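Local coordinates for Non-structural protein 5 (Modoc virus, PDB 2WA2), which probably methylates the 5' cap of viral RNA at guanine N7 and ribose 2'-O, using bound S-adenosylmethionine as methyl donor, at residues E145-S159 with W180-L194. The protein carries 4 engineered substitutions. Residues are numbered along the deposited sequence; the frame is centred on the assembly and turned at random.
With SAM (S-adenosylmethionine), chain C; SO4 (sulfate ion), chain D.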
ATOM      1  N   GLU A 145      18.894   4.533   3.900  1.00 23.01           N
ATOM      2  CA  GLU A 145      19.424   5.151   2.713  1.00 23.69           C
ATOM      3  C   GLU A 145      18.844   4.445   1.470  1.00 22.41           C
ATOM      4  O   GLU A 145      18.948   3.213   1.342  1.00 22.06           O
ATOM      5  CB  GLU A 145      20.958   5.017   2.775  1.00 24.49           C
ATOM      6  CG  GLU A 145      21.705   5.386   1.507  1.00 28.85           C
ATOM      7  CD  GLU A 145      21.950   6.868   1.385  1.00 32.75           C
ATOM      8  OE1 GLU A 145      22.720   7.253   0.480  1.00 37.24           O
ATOM      9  OE2 GLU A 145      21.376   7.653   2.170  1.00 32.53           O
ATOM     10  N   PRO A 146      18.213   5.212   0.552  1.00 23.03           N
ATOM     11  CA  PRO A 146      17.749   4.554  -0.676  1.00 23.12           C
ATOM     12  C   PRO A 146      18.954   4.004  -1.415  1.00 23.21           C
ATOM     13  O   PRO A 146      20.064   4.564  -1.284  1.00 22.53           O
ATOM     14  CB  PRO A 146      17.115   5.704  -1.485  1.00 23.29           C
ATOM     15  CG  PRO A 146      16.852   6.754  -0.496  1.00 24.09           C
ATOM     16  CD  PRO A 146      17.936   6.655   0.527  1.00 23.40           C
ATOM     17  N   PHE A 147      18.748   2.908  -2.149  1.00 22.33           N
ATOM     18  CA  PHE A 147      19.772   2.382  -3.029  1.00 22.66           C
ATOM     19  C   PHE A 147      19.138   1.944  -4.326  1.00 21.93           C
ATOM     20  O   PHE A 147      17.918   2.098  -4.500  1.00 21.20           O
ATOM     21  CB  PHE A 147      20.512   1.214  -2.371  1.00 22.83           C
ATOM     22  CG  PHE A 147      19.617   0.098  -1.940  1.00 23.12           C
ATOM     23  CD1 PHE A 147      19.060  -0.768  -2.874  1.00 23.33           C
ATOM     24  CD2 PHE A 147      19.331  -0.093  -0.596  1.00 23.60           C
ATOM     25  CE1 PHE A 147      18.243  -1.786  -2.486  1.00 24.06           C
ATOM     26  CE2 PHE A 147      18.502  -1.123  -0.200  1.00 23.47           C
ATOM     27  CZ  PHE A 147      17.955  -1.968  -1.144  1.00 24.58           C
ATOM     28  N   GLN A 148      19.967   1.386  -5.220  1.00 21.43           N
ATOM     29  CA  GLN A 148      19.541   0.945  -6.555  1.00 21.35           C
ATOM     30  C   GLN A 148      18.407  -0.081  -6.554  1.00 19.87           C
ATOM     31  O   GLN A 148      18.514  -1.168  -5.974  1.00 19.51           O
ATOM     32  CB  GLN A 148      20.742   0.420  -7.366  1.00 21.79           C
ATOM     33  CG  GLN A 148      20.607   0.520  -8.899  1.00 26.03           C
ATOM     34  CD  GLN A 148      19.591  -0.462  -9.488  1.00 29.55           C
ATOM     35  OE1 GLN A 148      19.622  -1.667  -9.196  1.00 31.83           O
ATOM     36  NE2 GLN A 148      18.674   0.061 -10.321  1.00 31.01           N
ATOM     37  N   ALA A 149      17.318   0.270  -7.228  1.00 18.81           N
ATOM     38  CA  ALA A 149      16.177  -0.626  -7.368  1.00 18.20           C
ATOM     39  C   ALA A 149      15.396  -0.239  -8.588  1.00 17.58           C
ATOM     40  O   ALA A 149      15.203   0.949  -8.846  1.00 17.73           O
ATOM     41  CB  ALA A 149      15.238  -0.577  -6.117  1.00 18.21           C
ATOM     42  N   ASP A 150      14.917  -1.260  -9.293  1.00 17.18           N
ATOM     43  CA  ASP A 150      14.084  -1.086 -10.477  1.00 17.62           C
ATOM     44  C   ASP A 150      12.593  -1.041 -10.159  1.00 16.52           C
ATOM     45  O   ASP A 150      11.796  -0.537 -10.981  1.00 16.28           O
ATOM     46  CB  ASP A 150      14.378  -2.207 -11.443  1.00 17.90           C
ATOM     47  CG  ASP A 150      15.858  -2.288 -11.764  1.00 20.17           C
ATOM     48  OD1 ASP A 150      16.318  -1.395 -12.487  1.00 22.04           O
ATOM     49  OD2 ASP A 150      16.541  -3.191 -11.236  1.00 19.70           O
ATOM     50  N   THR A 151      12.224  -1.563  -8.975  1.00 15.61           N
ATOM     51  CA  THR A 151      10.836  -1.600  -8.519  1.00 15.38           C
ATOM     52  C   THR A 151      10.823  -1.302  -7.017  1.00 14.44           C
ATOM     53  O   THR A 151      11.534  -1.945  -6.250  1.00 14.73           O
ATOM     54  CB  THR A 151      10.200  -2.986  -8.702  1.00 15.56           C
ATOM     55  OG1 THR A 151      10.479  -3.508 -10.010  1.00 17.33           O
ATOM     56  CG2 THR A 151       8.715  -2.920  -8.464  1.00 15.75           C
ATOM     57  N   VAL A 152      10.018  -0.324  -6.613  1.00 13.53           N
ATOM     58  CA  VAL A 152       9.894   0.006  -5.185  1.00 12.69           C
ATOM     59  C   VAL A 152       8.501  -0.369  -4.686  1.00 13.58           C
ATOM     60  O   VAL A 152       7.504   0.201  -5.133  1.00 13.68           O
ATOM     61  CB  VAL A 152      10.187   1.479  -4.944  1.00 14.07           C
ATOM     62  CG1 VAL A 152       9.905   1.861  -3.473  1.00 13.38           C
ATOM     63  CG2 VAL A 152      11.600   1.807  -5.390  1.00 12.54           C
ATOM     64  N   LEU A 153       8.444  -1.332  -3.771  1.00 12.35           N
ATOM     65  CA  LEU A 153       7.180  -1.781  -3.166  1.00 12.36           C
ATOM     66  C   LEU A 153       7.143  -1.313  -1.735  1.00 12.54           C
ATOM     67  O   LEU A 153       8.146  -1.373  -1.041  1.00 10.94           O
ATOM     68  CB  LEU A 153       7.057  -3.323  -3.171  1.00 12.26           C
ATOM     69  CG  LEU A 153       7.115  -4.015  -4.540  1.00 15.27           C
ATOM     70  CD1 LEU A 153       6.892  -5.519  -4.371  1.00 16.58           C
ATOM     71  CD2 LEU A 153       6.097  -3.409  -5.543  1.00 17.26           C
ATOM     72  N   CYS A 154       5.971  -0.884  -1.260  1.00 11.40           N
ATOM     73  CA  CYS A 154       5.878  -0.530   0.155  1.00 11.04           C
ATOM     74  C   CYS A 154       4.451  -0.718   0.614  1.00 12.11           C
ATOM     75  O   CYS A 154       3.534  -0.162   0.011  1.00 10.50           O
ATOM     76  CB  CYS A 154       6.288   0.917   0.365  1.00 10.46           C
ATOM     77  SG  CYS A 154       6.288   1.480   2.099  1.00 12.95           S
ATOM     78  N   ASP A 155       4.269  -1.520   1.647  1.00 12.70           N
ATOM     79  CA  ASP A 155       2.918  -1.826   2.108  1.00 12.77           C
ATOM     80  C   ASP A 155       2.791  -1.463   3.594  1.00 13.53           C
ATOM     81  O   ASP A 155       2.170  -2.179   4.375  1.00 14.47           O
ATOM     82  CB  ASP A 155       2.612  -3.301   1.826  1.00 12.40           C
ATOM     83  CG  ASP A 155       1.117  -3.650   1.896  1.00 14.67           C
ATOM     84  OD1 ASP A 155       0.251  -2.785   1.660  1.00 14.43           O
ATOM     85  OD2 ASP A 155       0.808  -4.821   2.153  1.00 14.67           O
ATOM     86  N   ILE A 156       3.377  -0.331   3.970  1.00 13.08           N
ATOM     87  CA  ILE A 156       3.295   0.157   5.350  1.00 13.98           C
ATOM     88  C   ILE A 156       2.011   0.978   5.575  1.00 13.77           C
ATOM     89  O   ILE A 156       1.640   1.802   4.743  1.00 13.80           O
ATOM     90  CB  ILE A 156       4.541   1.008   5.699  1.00 13.06           C
ATOM     91  CG1 ILE A 156       5.804   0.139   5.664  1.00 14.46           C
ATOM     92  CG2 ILE A 156       4.412   1.692   7.060  1.00 16.37           C
ATOM     93  CD1 ILE A 156       7.034   0.940   5.888  1.00 12.42           C
ATOM     94  N   GLY A 157       1.350   0.749   6.710  1.00 15.26           N
ATOM     95  CA  GLY A 157       0.209   1.564   7.110  1.00 16.66           C
ATOM     96  C   GLY A 157      -0.695   0.657   7.904  1.00 17.16           C
ATOM     97  O   GLY A 157      -1.325  -0.245   7.350  1.00 19.02           O
ATOM     98  N   GLU A 158      -0.696   0.839   9.220  1.00 16.72           N
ATOM     99  CA  GLU A 158      -1.586   0.085  10.096  1.00 17.80           C
ATOM    100  C   GLU A 158      -2.816   0.943  10.420  1.00 15.50           C
ATOM    101  O   GLU A 158      -2.680   2.047  10.899  1.00 15.03           O
ATOM    102  CB  GLU A 158      -0.833  -0.293  11.388  1.00 18.01           C
ATOM    103  CG  GLU A 158      -1.656  -1.079  12.442  1.00 21.33           C
ATOM    104  CD  GLU A 158      -0.822  -1.488  13.685  1.00 23.71           C
ATOM    105  OE1 GLU A 158       0.396  -1.162  13.763  1.00 32.70           O
ATOM    106  OE2 GLU A 158      -1.389  -2.133  14.596  1.00 31.71           O
ATOM    107  N   SER A 159      -4.005   0.413  10.172  1.00 14.32           N
ATOM    108  CA  SER A 159      -5.241   1.101  10.529  1.00 14.16           C
ATOM    109  C   SER A 159      -5.232   1.572  11.987  1.00 13.94           C
ATOM    110  O   SER A 159      -4.714   0.886  12.866  1.00 13.47           O
ATOM    111  CB  SER A 159      -6.448   0.231  10.251  1.00 15.20           C
ATOM    112  OG  SER A 159      -6.517   0.026   8.858  1.00 16.61           O
ATOM    113  N   TRP A 180      13.197   7.438  -2.489  1.00 14.37           N
ATOM    114  CA  TRP A 180      13.487   6.276  -3.324  1.00 15.10           C
ATOM    115  C   TRP A 180      13.229   6.549  -4.813  1.00 15.79           C
ATOM    116  O   TRP A 180      14.038   6.172  -5.664  1.00 16.02           O
ATOM    117  CB  TRP A 180      12.693   5.066  -2.853  1.00 14.14           C
ATOM    118  CG  TRP A 180      13.262   4.475  -1.559  1.00 15.85           C
ATOM    119  CD1 TRP A 180      13.042   4.893  -0.267  1.00 15.93           C
ATOM    120  CD2 TRP A 180      14.152   3.361  -1.475  1.00 13.79           C
ATOM    121  NE1 TRP A 180      13.754   4.088   0.622  1.00 16.52           N
ATOM    122  CE2 TRP A 180      14.433   3.138  -0.094  1.00 16.18           C
ATOM    123  CE3 TRP A 180      14.743   2.529  -2.431  1.00 17.83           C
ATOM    124  CZ2 TRP A 180      15.271   2.099   0.344  1.00 15.76           C
ATOM    125  CZ3 TRP A 180      15.582   1.500  -1.995  1.00 18.43           C
ATOM    126  CH2 TRP A 180      15.841   1.306  -0.616  1.00 16.05           C
ATOM    127  N   LEU A 181      12.104   7.191  -5.113  1.00 15.90           N
ATOM    128  CA  LEU A 181      11.723   7.509  -6.485  1.00 16.91           C
ATOM    129  C   LEU A 181      12.659   8.546  -7.119  1.00 18.47           C
ATOM    130  O   LEU A 181      12.952   8.471  -8.315  1.00 18.56           O
ATOM    131  CB  LEU A 181      10.266   8.018  -6.524  1.00 16.09           C
ATOM    132  CG  LEU A 181       9.215   7.004  -6.048  1.00 15.58           C
ATOM    133  CD1 LEU A 181       7.765   7.412  -6.363  1.00 15.22           C
ATOM    134  CD2 LEU A 181       9.468   5.574  -6.511  1.00 17.98           C
ATOM    135  N   GLU A 182      13.087   9.516  -6.323  1.00 19.72           N
ATOM    136  CA  GLU A 182      14.078  10.523  -6.733  1.00 22.40           C
ATOM    137  C   GLU A 182      15.404   9.846  -7.061  1.00 22.45           C
ATOM    138  O   GLU A 182      15.988  10.140  -8.096  1.00 22.46           O
ATOM    139  CB  GLU A 182      14.275  11.559  -5.620  1.00 22.64           C
ATOM    140  CG  GLU A 182      15.041  12.836  -5.975  1.00 25.67           C
ATOM    141  CD  GLU A 182      14.806  13.943  -4.935  1.00 26.64           C
ATOM    142  OE1 GLU A 182      13.921  13.755  -4.053  1.00 33.92           O
ATOM    143  OE2 GLU A 182      15.492  15.001  -4.988  1.00 34.64           O
ATOM    144  N   TYR A 183      15.836   8.911  -6.205  1.00 22.54           N
ATOM    145  CA  TYR A 183      17.092   8.188  -6.402  1.00 23.23           C
ATOM    146  C   TYR A 183      17.047   7.252  -7.620  1.00 23.25           C
ATOM    147  O   TYR A 183      18.042   7.115  -8.338  1.00 23.60           O
ATOM    148  CB  TYR A 183      17.465   7.410  -5.129  1.00 24.24           C
ATOM    149  CG  TYR A 183      18.853   6.786  -5.129  1.00 25.20           C
ATOM    150  CD1 TYR A 183      19.945   7.456  -4.562  1.00 29.59           C
ATOM    151  CD2 TYR A 183      19.075   5.512  -5.675  1.00 26.00           C
ATOM    152  CE1 TYR A 183      21.231   6.878  -4.554  1.00 28.62           C
ATOM    153  CE2 TYR A 183      20.355   4.933  -5.676  1.00 26.46           C
ATOM    154  CZ  TYR A 183      21.422   5.626  -5.117  1.00 27.77           C
ATOM    155  OH  TYR A 183      22.688   5.061  -5.127  1.00 27.87           O
ATOM    156  N   ASN A 184      15.897   6.627  -7.859  1.00 21.93           N
ATOM    157  CA  ASN A 184      15.762   5.638  -8.910  1.00 22.07           C
ATOM    158  C   ASN A 184      14.867   6.140 -10.032  1.00 22.05           C
ATOM    159  O   ASN A 184      13.758   5.652 -10.208  1.00 21.32           O
ATOM    160  CB  ASN A 184      15.213   4.326  -8.345  1.00 22.07           C
ATOM    161  CG  ASN A 184      16.175   3.655  -7.408  1.00 22.96           C
ATOM    162  OD1 ASN A 184      17.244   3.217  -7.822  1.00 21.59           O
ATOM    163  ND2 ASN A 184      15.799   3.559  -6.129  1.00 22.90           N
ATOM    164  N   GLN A 185      15.367   7.128 -10.774  1.00 23.21           N
ATOM    165  CA  GLN A 185      14.671   7.708 -11.926  1.00 24.11           C
ATOM    166  C   GLN A 185      14.002   6.646 -12.796  1.00 22.99           C
ATOM    167  O   GLN A 185      14.658   5.723 -13.288  1.00 23.42           O
ATOM    168  CB  GLN A 185      15.650   8.544 -12.760  1.00 24.85           C
ATOM    169  CG  GLN A 185      16.199   9.763 -12.012  1.00 29.39           C
ATOM    170  CD  GLN A 185      16.252  10.993 -12.894  1.00 36.20           C
ATOM    171  OE1 GLN A 185      17.308  11.341 -13.448  1.00 39.24           O
ATOM    172  NE2 GLN A 185      15.101  11.647 -13.060  1.00 37.42           N
ATOM    173  N   GLY A 186      12.682   6.738 -12.922  1.00 22.88           N
ATOM    174  CA  GLY A 186      11.930   5.844 -13.794  1.00 21.89           C
ATOM    175  C   GLY A 186      11.550   4.481 -13.260  1.00 22.59           C
ATOM    176  O   GLY A 186      10.967   3.662 -13.988  1.00 23.08           O
ATOM    177  N   CYS A 187      11.868   4.207 -11.995  1.00 22.08           N
ATOM    178  CA  CYS A 187      11.534   2.920 -11.425  1.00 21.03           C
ATOM    179  C   CYS A 187      10.023   2.761 -11.345  1.00 20.49           C
ATOM    180  O   CYS A 187       9.285   3.760 -11.309  1.00 21.65           O
ATOM    181  CB  CYS A 187      12.149   2.757 -10.025  1.00 21.42           C
ATOM    182  SG  CYS A 187      11.468   3.869  -8.798  1.00 21.61           S
ATOM    183  N   GLY A 188       9.589   1.506 -11.342  1.00 19.20           N
ATOM    184  CA  GLY A 188       8.213   1.135 -11.040  1.00 17.38           C
ATOM    185  C   GLY A 188       7.975   1.216  -9.535  1.00 16.17           C
ATOM    186  O   GLY A 188       8.930   1.190  -8.727  1.00 14.20           O
ATOM    187  N   PHE A 189       6.707   1.347  -9.151  1.00 13.73           N
ATOM    188  CA  PHE A 189       6.405   1.462  -7.715  1.00 13.11           C
ATOM    189  C   PHE A 189       4.966   1.065  -7.385  1.00 12.75           C
ATOM    190  O   PHE A 189       4.049   1.126  -8.236  1.00 12.14           O
ATOM    191  CB  PHE A 189       6.769   2.872  -7.175  1.00 13.41           C
ATOM    192  CG  PHE A 189       6.125   4.008  -7.939  1.00 14.06           C
ATOM    193  CD1 PHE A 189       4.787   4.383  -7.687  1.00 14.87           C
ATOM    194  CD2 PHE A 189       6.839   4.693  -8.924  1.00 15.28           C
ATOM    195  CE1 PHE A 189       4.207   5.439  -8.418  1.00 14.38           C
ATOM    196  CE2 PHE A 189       6.250   5.750  -9.643  1.00 16.37           C
ATOM    197  CZ  PHE A 189       4.929   6.101  -9.387  1.00 14.05           C
ATOM    198  N   CYS A 190       4.759   0.621  -6.148  1.00 12.10           N
ATOM    199  CA  CYS A 190       3.417   0.307  -5.692  1.00 11.71           C
ATOM    200  C   CYS A 190       3.492   0.514  -4.199  1.00 11.61           C
ATOM    201  O   CYS A 190       4.182  -0.227  -3.519  1.00 11.23           O
ATOM    202  CB  CYS A 190       3.030  -1.133  -6.046  1.00 11.84           C
ATOM    203  SG  CYS A 190       1.487  -1.669  -5.384  1.00 14.47           S
ATOM    204  N   VAL A 191       2.776   1.536  -3.733  1.00 11.87           N
ATOM    205  CA  VAL A 191       2.918   2.069  -2.378  1.00 11.70           C
ATOM    206  C   VAL A 191       1.526   2.158  -1.719  1.00 12.54           C
ATOM    207  O   VAL A 191       0.632   2.839  -2.238  1.00 12.50           O
ATOM    208  CB  VAL A 191       3.572   3.472  -2.390  1.00 11.52           C
ATOM    209  CG1 VAL A 191       3.672   3.999  -0.971  1.00 10.32           C
ATOM    210  CG2 VAL A 191       5.015   3.409  -3.078  1.00 13.50           C
ATOM    211  N   LYS A 192       1.363   1.494  -0.571  1.00 11.38           N
ATOM    212  CA  LYS A 192       0.146   1.679   0.232  1.00 11.94           C
ATOM    213  C   LYS A 192      -0.051   3.127   0.705  1.00 10.34           C
ATOM    214  O   LYS A 192       0.881   3.764   1.227  1.00 10.93           O
ATOM    215  CB  LYS A 192       0.136   0.729   1.428  1.00 11.93           C
ATOM    216  CG  LYS A 192      -1.214   0.703   2.164  1.00 12.44           C
ATOM    217  CD  LYS A 192      -1.215  -0.331   3.315  1.00 14.90           C
ATOM    218  CE  LYS A 192      -2.408  -0.080   4.206  1.00 18.67           C
ATOM    219  NZ  LYS A 192      -2.637  -1.240   5.144  1.00 19.91           N
ATOM    220  N   VAL A 193      -1.277   3.633   0.530  1.00  9.59           N
ATOM    221  CA  VAL A 193      -1.665   4.942   1.044  1.00  8.74           C
ATOM    222  C   VAL A 193      -2.817   4.685   2.011  1.00  9.36           C
ATOM    223  O   VAL A 193      -3.958   4.522   1.606  1.00  9.27           O
ATOM    224  CB  VAL A 193      -2.076   5.934  -0.085  1.00  9.29           C
ATOM    225  CG1 VAL A 193      -2.353   7.334   0.481  1.00  8.40           C
ATOM    226  CG2 VAL A 193      -0.969   6.018  -1.172  1.00  9.38           C
ATOM    227  N   LEU A 194      -2.495   4.606   3.301  1.00  9.78           N
ATOM    228  CA  LEU A 194      -3.479   4.159   4.299  1.00 10.12           C
ATOM    229  C   LEU A 194      -4.668   5.105   4.378  1.00  9.69           C
ATOM    230  O   LEU A 194      -5.806   4.667   4.418  1.00 10.66           O
ATOM    231  CB  LEU A 194      -2.803   4.120   5.680  1.00 11.13           C
ATOM    232  CG  LEU A 194      -3.744   3.813   6.852  1.00 11.19           C
ATOM    233  CD1 LEU A 194      -4.322   2.415   6.685  1.00 14.14           C
ATOM    234  CD2 LEU A 194      -2.926   3.981   8.159  1.00 11.54           C
TER
HETATM  235  N   SAM C1248       2.965  -6.643   2.237  1.00 23.39           N
HETATM  236  CA  SAM C1248       2.881  -7.389   3.536  1.00 24.29           C
HETATM  237  C   SAM C1248       2.652  -8.882   3.279  1.00 24.97           C
HETATM  238  O   SAM C1248       2.305  -9.251   2.151  1.00 25.38           O
HETATM  239  OXT SAM C1248       2.781  -9.750   4.162  1.00 24.87           O
HETATM  240  CB  SAM C1248       1.747  -6.834   4.397  1.00 23.99           C
HETATM  241  CG  SAM C1248       2.024  -5.444   4.956  1.00 24.34           C
HETATM  242  SD  SAM C1248       2.972  -5.642   6.474  1.00 25.31           S
HETATM  243  CE  SAM C1248       1.587  -5.843   7.641  1.00 27.50           C
HETATM  244  C5' SAM C1248       3.404  -3.943   6.902  1.00 20.87           C
HETATM  245  C4' SAM C1248       4.652  -4.035   7.781  1.00 16.88           C
HETATM  246  O4' SAM C1248       5.381  -2.836   7.796  1.00 16.45           O
HETATM  247  C3' SAM C1248       4.295  -4.324   9.237  1.00 16.66           C
HETATM  248  O3' SAM C1248       4.660  -5.657   9.498  1.00 16.66           O
HETATM  249  C2' SAM C1248       5.141  -3.370  10.061  1.00 17.71           C
HETATM  250  O2' SAM C1248       5.824  -4.079  11.064  1.00 16.23           O
HETATM  251  C1' SAM C1248       6.107  -2.816   9.009  1.00 14.08           C
HETATM  252  N9  SAM C1248       6.579  -1.471   9.319  1.00 14.87           N
HETATM  253  C8  SAM C1248       5.826  -0.421   9.791  1.00 13.87           C
HETATM  254  N7  SAM C1248       6.617   0.648   9.931  1.00 13.27           N
HETATM  255  C5  SAM C1248       7.871   0.271   9.559  1.00 13.91           C
HETATM  256  C6  SAM C1248       9.082   0.966   9.507  1.00 12.88           C
HETATM  257  N6  SAM C1248       9.181   2.228   9.883  1.00 14.54           N
HETATM  258  N1  SAM C1248      10.203   0.304   9.043  1.00 13.45           N
HETATM  259  C2  SAM C1248      10.143  -1.010   8.662  1.00 12.12           C
HETATM  260  N3  SAM C1248       8.957  -1.717   8.707  1.00 13.47           N
HETATM  261  C4  SAM C1248       7.850  -1.056   9.166  1.00 13.37           C
HETATM  262  S   SO4 D1249       2.370   2.009  10.751  1.00 54.43           S
HETATM  263  O1  SO4 D1249       1.035   2.388  10.284  1.00 53.60           O
HETATM  264  O2  SO4 D1249       3.338   2.952  10.170  1.00 54.80           O
HETATM  265  O3  SO4 D1249       2.403   2.067  12.219  1.00 54.82           O
HETATM  266  O4  SO4 D1249       2.702   0.643  10.330  1.00 52.82           O
HETATM  267  O   HOH W   1      -1.786  -3.749   3.688  1.00 31.74           O
HETATM  268  O   HOH W   2       0.383   4.416   4.000  1.00 15.19           O
HETATM  269  O   HOH W   3       3.120   2.028   2.421  1.00 19.66           O
HETATM  270  O   HOH W   4      -5.391  -0.740   6.096  1.00 19.10           O
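P146 lies over one face of the W180 indole, its CA 3.6 Å from the centroid of the six-membered ring in a CH-pi contact. At the indole edge W180 CH2 stands 3.6 Å from F147 CE2, above the phenyl face, in an edge-to-face pair with planes at 76°. The Y183 ring carries P146 O over one face and has N184 CG at its edge. N184 clasps the incoming loop with its amide: ND2 donates in its own plane to F147 O (3.0 Å), whereas A149 N reaches OD1 from above the carbonyl plane (3.0 Å). Beyond, strands 151-154 and 188-193 run parallel, joined by five backbone hydrogen bonds from G188 N to D150 O through K192 N to C154 O. K192, with CG anti to its backbone N (chi1 -170°) and extended beyond, passes D155 OD1 with its CD at 3.3 Å and brings NZ to G157 O (2.8 Å); E228 forms a salt bridge with NZ. Water 1 links K192 NZ to D155 OD1, and D155 OD2 accepts a hydrogen bond from amino nitrogen N of SAM (2.8 Å). Strand 151-154, helix 163-183 and strand 188-193 form a beta-alpha-beta crossover of the Rossmann-like, FtsJ-type methyltransferase fold, with SAM just past strand 151-154.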